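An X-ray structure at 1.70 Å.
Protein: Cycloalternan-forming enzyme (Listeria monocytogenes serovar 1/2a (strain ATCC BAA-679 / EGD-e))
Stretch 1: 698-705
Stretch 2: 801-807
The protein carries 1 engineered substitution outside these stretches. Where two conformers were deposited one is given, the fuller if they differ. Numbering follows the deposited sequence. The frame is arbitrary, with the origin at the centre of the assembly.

Stretch 1, residues 698-705: RMNLLPYI
Stretch 2 801-807: IIPMNMT

Stretch 1 packs against an extended strand of stretch 2, with 453 Å² buried between them. Residues 698-700 and 702-705 are helical (phi/psi near -63/-38 in the first), with Leu701 between them at phi/psi -89/1; residues 801-806 form a strand with phi from -142 to -74 and psi from 107 to 157. The two stretches run in roughly opposite directions, so the pairing goes down stretch 2 as it goes up stretch 1: CA of Asn700 lies 4.6 Å from CA of Asn805, CA of Leu701 4.9 Å from CA of Met804, and CA of Tyr704 5.1 Å from CA of Pro803.

Arg698, all t through chi3 with chi4 at 78°, stays out of reach of the strand. Met699 (m, m, m) contributes chiefly its carbonyl: its O accepts a weak bond from Leu702 N (3.2 Å) and also a hydrogen bond from a water (Met699 O to water O, 2.8 Å), which in turn accepts from Asn805 ND2 (water O to ND2, 3.0 Å), so the water bridges the stretches.

Asn700 (chi1 m, chi2 140°) is the polar anchor. Its O accepts from Asn805 N at 2.7 Å with an angle of 161° at the hydrogen, while its ND2 donates to Asn805 O at 3.0 Å and 157°; backbone and amide side chain thus satisfy both main-chain polar groups of one strand residue. Two CA-H...O contacts support the pair, Met804 CA to Asn700 O at 3.1 Å and Asn700 CA to Asn805 O at 3.2 Å. Asn700 CB also rests 3.9 Å from Met806 SD.

The CA-to-CB bond of Leu701 points away, but the m,t rotamer brings the end of its side chain nearer: CD2 lies 3.8 Å from Ile802 CG2 and 4.0 Å from Met804 CG, an apolar contact with Ile802 (m, t) and Met804 (m, t, m). Leu701 O accepts from Ile705 N at 2.8 Å, a helical i to i+4 bond. Leu702 (t, p) makes no contact with the strand.

The CA-to-CB bond of Pro703 (C-gamma exo) points toward the strand, and its ring meets that of Pro803 (C-gamma endo) at CB to CB, 3.8 Å. Pro703 CG also lies 4.0 Å from CB of Asn805 (chi1 t, chi2 23°).

The CA-to-CB bond of Tyr704 (chi1 t, chi2 86°) points toward the strand. Its CB sits 3.8 Å from Pro803 CD, which lies at the ring edge, and its CD1 is 3.7 Å from Ile802 CG2. Ile705 (m, t) is beyond contact.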

# COMPACT_ATOMS: atom_id res chain seq x y z
N ARG A 698 6.67 6.28 -17.16
CA ARG A 698 6.15 5.06 -16.56
C ARG A 698 6.19 3.91 -17.58
O ARG A 698 6.59 2.79 -17.25
CB ARG A 698 4.72 5.26 -16.00
CG ARG A 698 4.18 4.01 -15.31
CD ARG A 698 2.69 4.16 -14.99
NE ARG A 698 2.16 3.00 -14.28
CZ ARG A 698 2.34 2.76 -12.98
NH1 ARG A 698 3.07 3.56 -12.21
NH2 ARG A 698 1.79 1.68 -12.45
N MET A 699 5.82 4.20 -18.83
CA MET A 699 5.90 3.18 -19.86
C MET A 699 7.35 2.78 -20.16
O MET A 699 7.62 1.59 -20.39
CB MET A 699 5.10 3.55 -21.11
CG MET A 699 3.60 3.72 -20.83
SD MET A 699 2.77 2.36 -19.96
CE MET A 699 2.59 1.19 -21.31
N ASN A 700 8.27 3.74 -20.10
CA ASN A 700 9.72 3.42 -20.25
C ASN A 700 10.19 2.50 -19.12
O ASN A 700 11.03 1.62 -19.33
CB ASN A 700 10.60 4.68 -20.24
CG ASN A 700 10.34 5.64 -21.39
OD1 ASN A 700 10.35 6.86 -21.17
ND2 ASN A 700 10.12 5.13 -22.60
N LEU A 701 9.67 2.72 -17.92
CA LEU A 701 10.03 1.92 -16.75
C LEU A 701 9.17 0.69 -16.53
O LEU A 701 9.38 -0.07 -15.57
CB LEU A 701 10.05 2.81 -15.49
CG LEU A 701 11.13 3.91 -15.44
CD1 LEU A 701 10.87 4.80 -14.25
CD2 LEU A 701 12.53 3.31 -15.32
N LEU A 702 8.21 0.46 -17.42
CA LEU A 702 7.31 -0.70 -17.23
C LEU A 702 8.02 -2.05 -17.06
O LEU A 702 7.55 -2.86 -16.25
CB LEU A 702 6.19 -0.74 -18.29
CG LEU A 702 5.04 -1.74 -18.06
CD1 LEU A 702 4.31 -1.52 -16.73
CD2 LEU A 702 4.05 -1.63 -19.22
N PRO A 703 9.16 -2.30 -17.76
CA PRO A 703 9.81 -3.61 -17.48
C PRO A 703 10.31 -3.74 -16.03
O PRO A 703 10.22 -4.83 -15.45
CB PRO A 703 10.97 -3.64 -18.48
CG PRO A 703 10.44 -2.84 -19.64
CD PRO A 703 9.76 -1.67 -18.95
N TYR A 704 10.80 -2.64 -15.46
CA TYR A 704 11.23 -2.55 -14.06
C TYR A 704 10.02 -2.66 -13.12
O TYR A 704 10.06 -3.42 -12.15
CB TYR A 704 11.96 -1.22 -13.85
CG TYR A 704 12.29 -0.85 -12.42
CD1 TYR A 704 13.46 -1.31 -11.81
CD2 TYR A 704 11.44 0.01 -11.68
CE1 TYR A 704 13.79 -0.95 -10.51
CE2 TYR A 704 11.74 0.35 -10.35
CZ TYR A 704 12.92 -0.12 -9.78
OH TYR A 704 13.26 0.20 -8.48
N ILE A 705 8.98 -1.88 -13.42
CA ILE A 705 7.75 -1.88 -12.61
C ILE A 705 7.12 -3.27 -12.56
O ILE A 705 6.73 -3.76 -11.49
CB ILE A 705 6.74 -0.83 -13.13
CG1 ILE A 705 7.32 0.59 -12.91
CG2 ILE A 705 5.35 -1.01 -12.49
CD1 ILE A 705 6.51 1.69 -13.59
N ILE A 801 20.33 -1.95 -11.41
CA ILE A 801 20.20 -2.43 -12.79
C ILE A 801 18.71 -2.30 -13.09
O ILE A 801 17.89 -3.00 -12.49
CB ILE A 801 20.68 -3.89 -12.97
CG1 ILE A 801 22.17 -4.01 -12.58
CG2 ILE A 801 20.46 -4.34 -14.42
CD1 ILE A 801 22.61 -5.40 -12.12
N ILE A 802 18.36 -1.35 -13.97
CA ILE A 802 16.95 -0.98 -14.20
C ILE A 802 16.57 -1.27 -15.65
O ILE A 802 17.02 -0.56 -16.54
CB ILE A 802 16.71 0.50 -13.85
CG1 ILE A 802 17.06 0.77 -12.37
CG2 ILE A 802 15.26 0.92 -14.15
CD1 ILE A 802 17.35 2.24 -12.07
N PRO A 803 15.70 -2.28 -15.89
CA PRO A 803 15.25 -2.56 -17.26
C PRO A 803 14.26 -1.52 -17.73
O PRO A 803 13.40 -1.07 -16.95
CB PRO A 803 14.57 -3.92 -17.16
CG PRO A 803 14.12 -4.00 -15.74
CD PRO A 803 15.08 -3.19 -14.90
N MET A 804 14.38 -1.13 -19.00
CA MET A 804 13.57 -0.07 -19.57
C MET A 804 13.17 -0.40 -21.00
O MET A 804 13.86 -1.14 -21.69
CB MET A 804 14.31 1.27 -19.52
CG MET A 804 14.82 1.70 -18.15
SD MET A 804 15.66 3.29 -18.24
CE MET A 804 17.04 2.94 -19.30
N ASN A 805 12.05 0.16 -21.42
CA ASN A 805 11.60 0.05 -22.80
C ASN A 805 11.68 1.45 -23.40
O ASN A 805 10.88 2.31 -23.06
CB ASN A 805 10.16 -0.49 -22.85
CG ASN A 805 9.69 -0.73 -24.26
OD1 ASN A 805 10.49 -0.91 -25.17
ND2 ASN A 805 8.37 -0.74 -24.46
N MET A 806 12.67 1.66 -24.28
CA MET A 806 13.00 3.00 -24.81
C MET A 806 12.73 3.12 -26.30
O MET A 806 12.73 2.11 -27.02
CB MET A 806 14.48 3.34 -24.55
CG MET A 806 14.91 3.26 -23.10
SD MET A 806 14.10 4.44 -22.02
CE MET A 806 15.42 5.62 -21.75
N THR A 807 12.53 4.35 -26.77
CA THR A 807 12.46 4.64 -28.21
C THR A 807 13.90 4.76 -28.74
O THR A 807 14.86 4.70 -27.96
CB THR A 807 11.76 5.97 -28.50
OG1 THR A 807 12.57 7.05 -28.03
CG2 THR A 807 10.38 6.02 -27.85
O HOH W 1 6.58 -0.41 -22.09